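Local coordinates for transcriptional regulator (GntR family) (Enterococcus faecalis, PDB 3DDV), which probably senses a small-molecule effector through its UTRA domain and so controls DNA binding by a GntR-family transcriptional regulator, at residues Leu28-Arg39 with Phe50-Val60; Ile40-Phe50 with Gln99-Lys107. All coordinates share one frame; numbering follows the deposited sequence.

Contact 1 (Leu28-Arg39 with Phe50-Val60); sequences LGPEDSILRMER and FEVASIPYSLV
Seven backbone hydrogen bonds tie Leu28-Arg39 to Phe50-Val60. Leu35, Met37 and Arg39 pair with Ile55, Ala53 and Glu51, and each pair exchanges two bonds. Tyr57 N bonds to Ser33 O at 2.7 Å. These bonds zip together strands 34-43 and 46-56, an antiparallel beta hairpin within the six-stranded sheet of the UTRA domain.

Arg39 and Glu51 lie side by side, with a salt bridge from Arg39 NE to Glu51 OE2 at 3.3 Å. In both, CG is anti to the backbone N (chi1 -176° and 165°), and bends beyond CG in Arg39 bring NE to the carboxylate. The oxygen lies near the guanidinium plane, the nitrogen above the carboxylate plane; the planes stand 88° apart. Met37 CE covers one guanidinium face, and Arg39 NH1 bonds to Thr69 O. Ser54 OG is hydrogen-bonded to Glu22 OE2.

Apolar contacts lie on both faces, among polar groups on the Arg36 face. There, Glu38 CG touches Phe50 CZ at 3.9 Å and runs alongside Val52. On the other, the Leu35 and Val60 side chains cross at about a right angle, with Leu35 CD2 4.0 Å from Val60 CG1, and Met37 CG lies 4.2 Å from Ala53 CB.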
# COMPACT_ATOMS: atom_id res chain seq x y z
N LEU B 28 -19.82 11.68 -25.01
CA LEU B 28 -20.43 11.87 -26.30
C LEU B 28 -21.58 10.92 -26.37
O LEU B 28 -21.57 9.85 -25.78
CB LEU B 28 -19.45 11.49 -27.42
CG LEU B 28 -18.18 12.29 -27.74
CD1 LEU B 28 -17.35 11.49 -28.75
CD2 LEU B 28 -18.48 13.65 -28.32
N GLY B 29 -22.59 11.33 -27.10
CA GLY B 29 -23.75 10.49 -27.28
C GLY B 29 -23.46 9.53 -28.41
O GLY B 29 -22.47 9.71 -29.18
N PRO B 30 -24.34 8.54 -28.57
CA PRO B 30 -24.13 7.69 -29.72
C PRO B 30 -24.40 8.69 -30.81
O PRO B 30 -25.03 9.74 -30.53
CB PRO B 30 -25.27 6.68 -29.60
CG PRO B 30 -26.38 7.46 -28.91
CD PRO B 30 -25.61 8.24 -27.88
N GLU B 31 -23.94 8.45 -32.02
CA GLU B 31 -24.23 9.43 -33.09
C GLU B 31 -23.33 10.65 -33.15
O GLU B 31 -23.33 11.30 -34.17
CB GLU B 31 -25.71 9.91 -33.09
CG GLU B 31 -26.79 8.81 -32.97
CD GLU B 31 -26.66 7.78 -34.09
OE1 GLU B 31 -26.80 8.22 -35.25
OE2 GLU B 31 -26.38 6.57 -33.81
N ASP B 32 -22.58 10.98 -32.10
CA ASP B 32 -21.47 11.94 -32.29
C ASP B 32 -20.27 11.20 -32.89
O ASP B 32 -19.63 10.39 -32.23
CB ASP B 32 -21.01 12.63 -31.00
CG ASP B 32 -22.11 13.41 -30.32
OD1 ASP B 32 -23.00 13.95 -31.02
OD2 ASP B 32 -22.07 13.49 -29.05
N SER B 33 -19.93 11.49 -34.13
CA SER B 33 -18.78 10.88 -34.75
C SER B 33 -17.51 11.21 -34.02
O SER B 33 -17.36 12.30 -33.46
CB SER B 33 -18.65 11.37 -36.16
OG SER B 33 -19.81 10.98 -36.86
N ILE B 34 -16.59 10.26 -34.08
CA ILE B 34 -15.22 10.39 -33.61
C ILE B 34 -14.31 10.02 -34.78
O ILE B 34 -14.71 9.35 -35.72
CB ILE B 34 -14.95 9.43 -32.47
CG1 ILE B 34 -15.19 7.97 -32.93
CG2 ILE B 34 -15.82 9.78 -31.26
CD1 ILE B 34 -14.16 6.91 -32.45
N LEU B 35 -13.08 10.51 -34.73
CA LEU B 35 -12.03 10.11 -35.65
C LEU B 35 -11.25 9.04 -34.93
O LEU B 35 -10.86 9.23 -33.80
CB LEU B 35 -11.11 11.28 -35.97
CG LEU B 35 -10.00 10.94 -36.96
CD1 LEU B 35 -10.64 10.56 -38.32
CD2 LEU B 35 -9.02 12.10 -37.12
N ARG B 36 -11.04 7.92 -35.57
CA ARG B 36 -10.36 6.86 -34.90
C ARG B 36 -9.17 6.54 -35.71
O ARG B 36 -9.28 6.33 -36.91
CB ARG B 36 -11.22 5.64 -34.88
CG ARG B 36 -10.81 4.71 -33.80
CD ARG B 36 -10.72 3.29 -34.25
NE ARG B 36 -10.94 2.47 -33.11
CZ ARG B 36 -12.13 2.26 -32.55
NH1 ARG B 36 -13.26 2.79 -33.10
NH2 ARG B 36 -12.18 1.49 -31.44
N MET B 37 -8.02 6.57 -35.07
CA MET B 37 -6.75 6.35 -35.76
C MET B 37 -5.83 5.46 -34.96
O MET B 37 -5.83 5.46 -33.72
CB MET B 37 -6.09 7.66 -36.17
CG MET B 37 -5.47 8.52 -35.09
SD MET B 37 -4.36 9.77 -35.83
CE MET B 37 -2.89 8.78 -36.16
N GLU B 38 -5.13 4.60 -35.69
CA GLU B 38 -4.26 3.58 -35.13
C GLU B 38 -2.90 3.81 -35.71
O GLU B 38 -2.80 4.09 -36.90
CB GLU B 38 -4.70 2.21 -35.57
CG GLU B 38 -5.87 1.74 -34.81
CD GLU B 38 -6.45 0.46 -35.33
OE1 GLU B 38 -5.89 -0.16 -36.27
OE2 GLU B 38 -7.49 0.10 -34.79
N ARG B 39 -1.87 3.63 -34.91
CA ARG B 39 -0.56 4.11 -35.28
C ARG B 39 0.54 3.30 -34.59
O ARG B 39 0.42 2.99 -33.42
CB ARG B 39 -0.54 5.57 -34.86
CG ARG B 39 0.67 6.35 -35.21
CD ARG B 39 1.19 7.17 -33.98
NE ARG B 39 0.32 8.30 -33.62
CZ ARG B 39 0.31 9.49 -34.24
NH1 ARG B 39 1.11 9.74 -35.28
NH2 ARG B 39 -0.53 10.43 -33.81
N PHE B 50 2.12 0.77 -30.15
CA PHE B 50 0.92 0.83 -30.97
C PHE B 50 -0.11 1.62 -30.20
O PHE B 50 -0.38 1.33 -29.01
CB PHE B 50 0.38 -0.57 -31.18
CG PHE B 50 -0.89 -0.61 -31.91
CD1 PHE B 50 -0.90 -0.68 -33.28
CD2 PHE B 50 -2.08 -0.60 -31.25
CE1 PHE B 50 -2.06 -0.74 -33.98
CE2 PHE B 50 -3.24 -0.63 -31.94
CZ PHE B 50 -3.23 -0.71 -33.31
N GLU B 51 -0.69 2.60 -30.85
CA GLU B 51 -1.61 3.50 -30.20
C GLU B 51 -2.94 3.60 -30.96
O GLU B 51 -2.96 3.84 -32.15
CB GLU B 51 -0.90 4.86 -30.13
CG GLU B 51 -1.75 6.08 -29.82
CD GLU B 51 -0.94 7.36 -29.78
OE1 GLU B 51 -0.14 7.50 -28.78
OE2 GLU B 51 -1.15 8.20 -30.70
N VAL B 52 -4.05 3.43 -30.26
CA VAL B 52 -5.35 3.78 -30.80
C VAL B 52 -5.76 5.13 -30.23
O VAL B 52 -5.78 5.33 -29.02
CB VAL B 52 -6.45 2.74 -30.42
CG1 VAL B 52 -7.74 3.02 -31.16
CG2 VAL B 52 -5.96 1.40 -30.73
N ALA B 53 -6.15 6.05 -31.09
CA ALA B 53 -6.60 7.33 -30.61
C ALA B 53 -7.98 7.65 -31.17
O ALA B 53 -8.25 7.47 -32.36
CB ALA B 53 -5.59 8.39 -30.94
N SER B 54 -8.86 8.14 -30.30
CA SER B 54 -10.17 8.56 -30.71
C SER B 54 -10.42 10.02 -30.33
O SER B 54 -10.30 10.39 -29.19
CB SER B 54 -11.24 7.65 -30.10
OG SER B 54 -11.31 6.40 -30.78
N ILE B 55 -10.77 10.84 -31.32
CA ILE B 55 -10.98 12.27 -31.14
C ILE B 55 -12.41 12.59 -31.63
O ILE B 55 -12.83 12.09 -32.64
CB ILE B 55 -9.97 13.05 -32.00
CG1 ILE B 55 -8.56 12.66 -31.60
CG2 ILE B 55 -10.19 14.56 -31.89
CD1 ILE B 55 -7.63 12.53 -32.72
N PRO B 56 -13.16 13.41 -30.88
CA PRO B 56 -14.47 13.82 -31.32
C PRO B 56 -14.35 14.38 -32.71
O PRO B 56 -13.46 15.21 -32.92
CB PRO B 56 -14.84 14.90 -30.32
CG PRO B 56 -14.13 14.51 -29.10
CD PRO B 56 -12.83 13.96 -29.55
N TYR B 57 -15.18 13.94 -33.67
CA TYR B 57 -14.95 14.36 -35.04
C TYR B 57 -15.27 15.83 -35.19
O TYR B 57 -14.73 16.48 -36.06
CB TYR B 57 -15.75 13.53 -36.08
CG TYR B 57 -15.35 13.82 -37.52
CD1 TYR B 57 -14.03 13.85 -37.86
CD2 TYR B 57 -16.30 14.07 -38.52
CE1 TYR B 57 -13.60 14.12 -39.15
CE2 TYR B 57 -15.87 14.34 -39.85
CZ TYR B 57 -14.50 14.36 -40.13
OH TYR B 57 -13.93 14.61 -41.37
N SER B 58 -16.15 16.37 -34.37
CA SER B 58 -16.54 17.76 -34.55
C SER B 58 -15.40 18.71 -34.23
O SER B 58 -15.39 19.79 -34.75
CB SER B 58 -17.67 18.10 -33.65
OG SER B 58 -17.11 18.29 -32.38
N LEU B 59 -14.44 18.35 -33.39
CA LEU B 59 -13.31 19.27 -33.12
C LEU B 59 -12.28 19.27 -34.21
O LEU B 59 -11.29 20.03 -34.13
CB LEU B 59 -12.55 18.91 -31.83
CG LEU B 59 -13.38 18.77 -30.55
CD1 LEU B 59 -12.62 17.94 -29.49
CD2 LEU B 59 -13.82 20.14 -30.05
N VAL B 60 -12.43 18.40 -35.21
CA VAL B 60 -11.29 18.06 -36.05
C VAL B 60 -11.61 18.04 -37.55
O VAL B 60 -10.69 18.01 -38.38
CB VAL B 60 -10.67 16.73 -35.47
CG1 VAL B 60 -10.86 15.56 -36.40
CG2 VAL B 60 -9.20 16.94 -35.02

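Contact 2 (Ile40-Phe50 with Gln99-Lys107); sequences IRFADDIPICF and QIAEYLEIK
Strand 46-50 and helix 99-104 run at 142° to each other, with their axes 8.7 Å apart at the closest point, and Pro47 and Leu104 have the nearest CA atoms. Side chains carry most of the contact, some against backbone atoms, and it is largely apolar.

Phe50 and Tyr103 form an aromatic pair. Their planes are almost parallel, 6° apart, but the rings are slid so far that they barely overlap. Their centroids are 4.9 Å apart. The CE1 corner of Phe50 comes within 3.5 Å of Tyr103 CD2. Phe50 CG lies opposite the backbone N (chi1 176°), which carries the ring out toward the helix. Gln99 OE1 sits above one face of the Tyr103 ring, offset toward its rim. Ile100 CG1 adds a looser contact with Phe50 CD2.

Ile40 reaches Tyr103 from the neighbouring strand. Its CD1 lies 3.7 Å from Tyr103 CB, and the two side chains cross at about a right angle.

Leu104 lays one branch on the hairpin backbone. Its CD2 packs 3.4 Å from Cys49 N and 3.9 Å from Pro47 CB. Cys49 belongs to a classic beta bulge, in which Ile48 and Cys49 both face Arg41. The Pro47 ring rests on the end of the helix, with CG 3.4 Å from Leu104 O. Glu105 crosses that ring, and its OE1 approaches Pro47 CD at 3.4 Å. Leu104 O is also hydrogen-bonded by Arg138 NH1.

Glu105 has positive phi and ends the helix in a Schellman motif. The Ala43-Ile46 type I' turn closes the hairpin. The whole is helix-on-sheet packing in the UTRA domain, with helix 98-104 laid against the turn end of hairpin 34-56.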
# COMPACT_ATOMS: atom_id res chain seq x y z
N ILE B 40 1.57 2.90 -35.34
CA ILE B 40 2.81 2.30 -34.79
C ILE B 40 3.96 3.33 -34.86
O ILE B 40 4.11 4.00 -35.85
CB ILE B 40 3.22 1.03 -35.58
CG1 ILE B 40 2.02 0.11 -35.77
CG2 ILE B 40 4.32 0.32 -34.86
CD1 ILE B 40 2.29 -1.12 -36.54
N ARG B 41 4.72 3.46 -33.78
CA ARG B 41 5.95 4.28 -33.74
C ARG B 41 7.17 3.39 -33.54
O ARG B 41 7.11 2.36 -32.87
CB ARG B 41 5.92 5.34 -32.62
CG ARG B 41 4.63 6.19 -32.68
CD ARG B 41 4.55 7.36 -31.64
NE ARG B 41 5.21 8.54 -32.21
CZ ARG B 41 4.61 9.59 -32.80
NH1 ARG B 41 3.27 9.71 -32.88
NH2 ARG B 41 5.38 10.54 -33.31
N PHE B 42 8.26 3.85 -34.13
CA PHE B 42 9.52 3.09 -34.24
C PHE B 42 10.63 3.92 -33.63
O PHE B 42 10.59 5.12 -33.73
CB PHE B 42 9.85 2.86 -35.73
CG PHE B 42 8.79 2.08 -36.47
CD1 PHE B 42 8.83 0.69 -36.52
CD2 PHE B 42 7.73 2.73 -37.08
CE1 PHE B 42 7.86 -0.04 -37.18
CE2 PHE B 42 6.75 2.01 -37.74
CZ PHE B 42 6.81 0.62 -37.78
N ALA B 43 11.60 3.27 -32.99
CA ALA B 43 12.91 3.87 -32.70
C ALA B 43 13.92 2.97 -33.40
O ALA B 43 13.85 1.72 -33.29
CB ALA B 43 13.20 3.96 -31.19
N ASP B 44 14.82 3.59 -34.16
CA ASP B 44 15.91 2.87 -34.83
C ASP B 44 15.25 1.71 -35.59
O ASP B 44 15.65 0.57 -35.49
CB ASP B 44 16.95 2.39 -33.79
CG ASP B 44 17.44 3.54 -32.83
OD1 ASP B 44 17.95 4.56 -33.38
OD2 ASP B 44 17.34 3.43 -31.55
N ASP B 45 14.18 2.04 -36.29
CA ASP B 45 13.40 1.06 -37.07
C ASP B 45 12.82 -0.16 -36.37
O ASP B 45 12.30 -1.07 -37.03
CB ASP B 45 14.16 0.65 -38.32
CG ASP B 45 13.61 1.35 -39.56
OD1 ASP B 45 12.37 1.19 -39.86
OD2 ASP B 45 14.42 2.09 -40.21
N ILE B 46 12.83 -0.16 -35.04
CA ILE B 46 12.14 -1.19 -34.30
C ILE B 46 10.89 -0.53 -33.69
O ILE B 46 10.97 0.58 -33.14
CB ILE B 46 13.03 -1.80 -33.23
CG1 ILE B 46 14.48 -2.00 -33.79
CG2 ILE B 46 12.38 -3.09 -32.67
CD1 ILE B 46 15.51 -2.59 -32.78
N PRO B 47 9.73 -1.17 -33.85
CA PRO B 47 8.51 -0.62 -33.28
C PRO B 47 8.54 -0.61 -31.77
O PRO B 47 8.78 -1.62 -31.17
CB PRO B 47 7.40 -1.57 -33.76
CG PRO B 47 8.05 -2.72 -34.36
CD PRO B 47 9.50 -2.43 -34.58
N ILE B 48 8.27 0.54 -31.17
CA ILE B 48 8.18 0.69 -29.73
C ILE B 48 6.73 0.50 -29.27
O ILE B 48 6.49 -0.02 -28.20
CB ILE B 48 8.63 2.09 -29.28
CG1 ILE B 48 10.01 2.44 -29.86
CG2 ILE B 48 8.75 2.14 -27.79
CD1 ILE B 48 11.16 1.42 -29.50
N CYS B 49 5.76 0.93 -30.07
CA CYS B 49 4.41 1.06 -29.54
C CYS B 49 3.30 1.16 -30.58
O CYS B 49 3.48 1.54 -31.72
CB CYS B 49 4.37 2.29 -28.61
SG CYS B 49 4.43 3.87 -29.42
N PHE B 50 2.12 0.77 -30.15
CA PHE B 50 0.92 0.83 -30.97
C PHE B 50 -0.11 1.62 -30.20
O PHE B 50 -0.38 1.33 -29.01
CB PHE B 50 0.38 -0.57 -31.18
CG PHE B 50 -0.89 -0.61 -31.91
CD1 PHE B 50 -0.90 -0.68 -33.28
CD2 PHE B 50 -2.08 -0.60 -31.25
CE1 PHE B 50 -2.06 -0.74 -33.98
CE2 PHE B 50 -3.24 -0.63 -31.94
CZ PHE B 50 -3.23 -0.71 -33.31
N GLN B 99 -2.44 -10.08 -32.79
CA GLN B 99 -2.49 -8.85 -33.57
C GLN B 99 -1.41 -7.83 -33.17
O GLN B 99 -0.58 -7.40 -34.00
CB GLN B 99 -3.90 -8.25 -33.38
CG GLN B 99 -4.17 -7.03 -34.20
CD GLN B 99 -3.92 -7.27 -35.68
OE1 GLN B 99 -2.75 -7.31 -36.17
NE2 GLN B 99 -5.04 -7.41 -36.43
N ILE B 100 -1.40 -7.45 -31.90
CA ILE B 100 -0.40 -6.50 -31.41
C ILE B 100 0.99 -7.08 -31.48
O ILE B 100 1.95 -6.35 -31.69
CB ILE B 100 -0.75 -5.97 -29.99
CG1 ILE B 100 -1.66 -4.74 -30.14
CG2 ILE B 100 0.52 -5.61 -29.20
CD1 ILE B 100 -2.61 -4.60 -29.08
N ALA B 101 1.10 -8.39 -31.36
CA ALA B 101 2.38 -9.04 -31.58
C ALA B 101 2.85 -8.80 -33.03
O ALA B 101 4.00 -8.36 -33.24
CB ALA B 101 2.27 -10.50 -31.28
N GLU B 102 1.97 -9.06 -34.02
CA GLU B 102 2.34 -8.85 -35.43
C GLU B 102 2.81 -7.44 -35.60
O GLU B 102 3.86 -7.22 -36.14
CB GLU B 102 1.20 -9.03 -36.41
CG GLU B 102 0.44 -10.38 -36.42
CD GLU B 102 -0.68 -10.38 -37.49
OE1 GLU B 102 -0.38 -9.85 -38.62
OE2 GLU B 102 -1.83 -10.87 -37.21
N TYR B 103 2.00 -6.49 -35.13
CA TYR B 103 2.34 -5.05 -35.27
C TYR B 103 3.64 -4.63 -34.59
O TYR B 103 4.38 -3.79 -35.08
CB TYR B 103 1.26 -4.17 -34.67
CG TYR B 103 -0.06 -4.12 -35.39
CD1 TYR B 103 -0.13 -4.06 -36.79
CD2 TYR B 103 -1.25 -4.06 -34.66
CE1 TYR B 103 -1.35 -3.99 -37.44
CE2 TYR B 103 -2.46 -3.99 -35.30
CZ TYR B 103 -2.49 -3.96 -36.69
OH TYR B 103 -3.69 -3.87 -37.29
N LEU B 104 3.88 -5.15 -33.40
CA LEU B 104 5.06 -4.72 -32.66
C LEU B 104 6.24 -5.65 -32.91
O LEU B 104 7.32 -5.41 -32.43
CB LEU B 104 4.71 -4.59 -31.18
CG LEU B 104 3.84 -3.39 -30.84
CD1 LEU B 104 3.50 -3.40 -29.39
CD2 LEU B 104 4.56 -2.11 -31.14
N GLU B 105 6.05 -6.68 -33.72
CA GLU B 105 7.15 -7.58 -34.07
C GLU B 105 7.69 -8.19 -32.81
O GLU B 105 8.87 -8.02 -32.50
CB GLU B 105 8.27 -6.82 -34.79
CG GLU B 105 7.74 -5.86 -35.79
CD GLU B 105 8.70 -5.54 -36.89
OE1 GLU B 105 9.83 -5.09 -36.66
OE2 GLU B 105 8.28 -5.73 -38.03
N ILE B 106 6.80 -8.85 -32.07
CA ILE B 106 7.13 -9.60 -30.86
C ILE B 106 6.18 -10.78 -30.90
O ILE B 106 5.47 -10.94 -31.90
CB ILE B 106 6.97 -8.74 -29.58
CG1 ILE B 106 5.51 -8.31 -29.40
CG2 ILE B 106 7.92 -7.53 -29.64
CD1 ILE B 106 5.31 -7.27 -28.33
N LYS B 107 6.14 -11.58 -29.82
CA LYS B 107 5.34 -12.84 -29.78
C LYS B 107 4.05 -12.71 -28.96
O LYS B 107 4.08 -12.02 -27.95
CB LYS B 107 6.19 -13.96 -29.15
CG LYS B 107 7.65 -14.07 -29.71
CD LYS B 107 8.19 -15.56 -29.80
CE LYS B 107 9.37 -15.74 -30.83
NZ LYS B 107 10.73 -15.41 -30.28

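How the contacts relate
Both contacts use the hairpin of strands 34-43 and 46-56. Contact 1 pairs the strands along the part away from the turn. Contact 2 takes the turn end and sets it against helix 98-104. Their centres are 22 Å apart, on opposite sides of the chain's centre, and Phe50 is common to both. In sequence the segments alternate: 28-39, 40-50, 50-60 and 99-107. Contact 1 has 10 residues between its segments and is local; contact 2 has 48. The longer span includes helices 65-70 and 72-80 and strand 84-95, an outermost strand of the sheet within this chain. Contact 1 holds the hairpin together; contact 2 joins it to a helix later in the same UTRA domain.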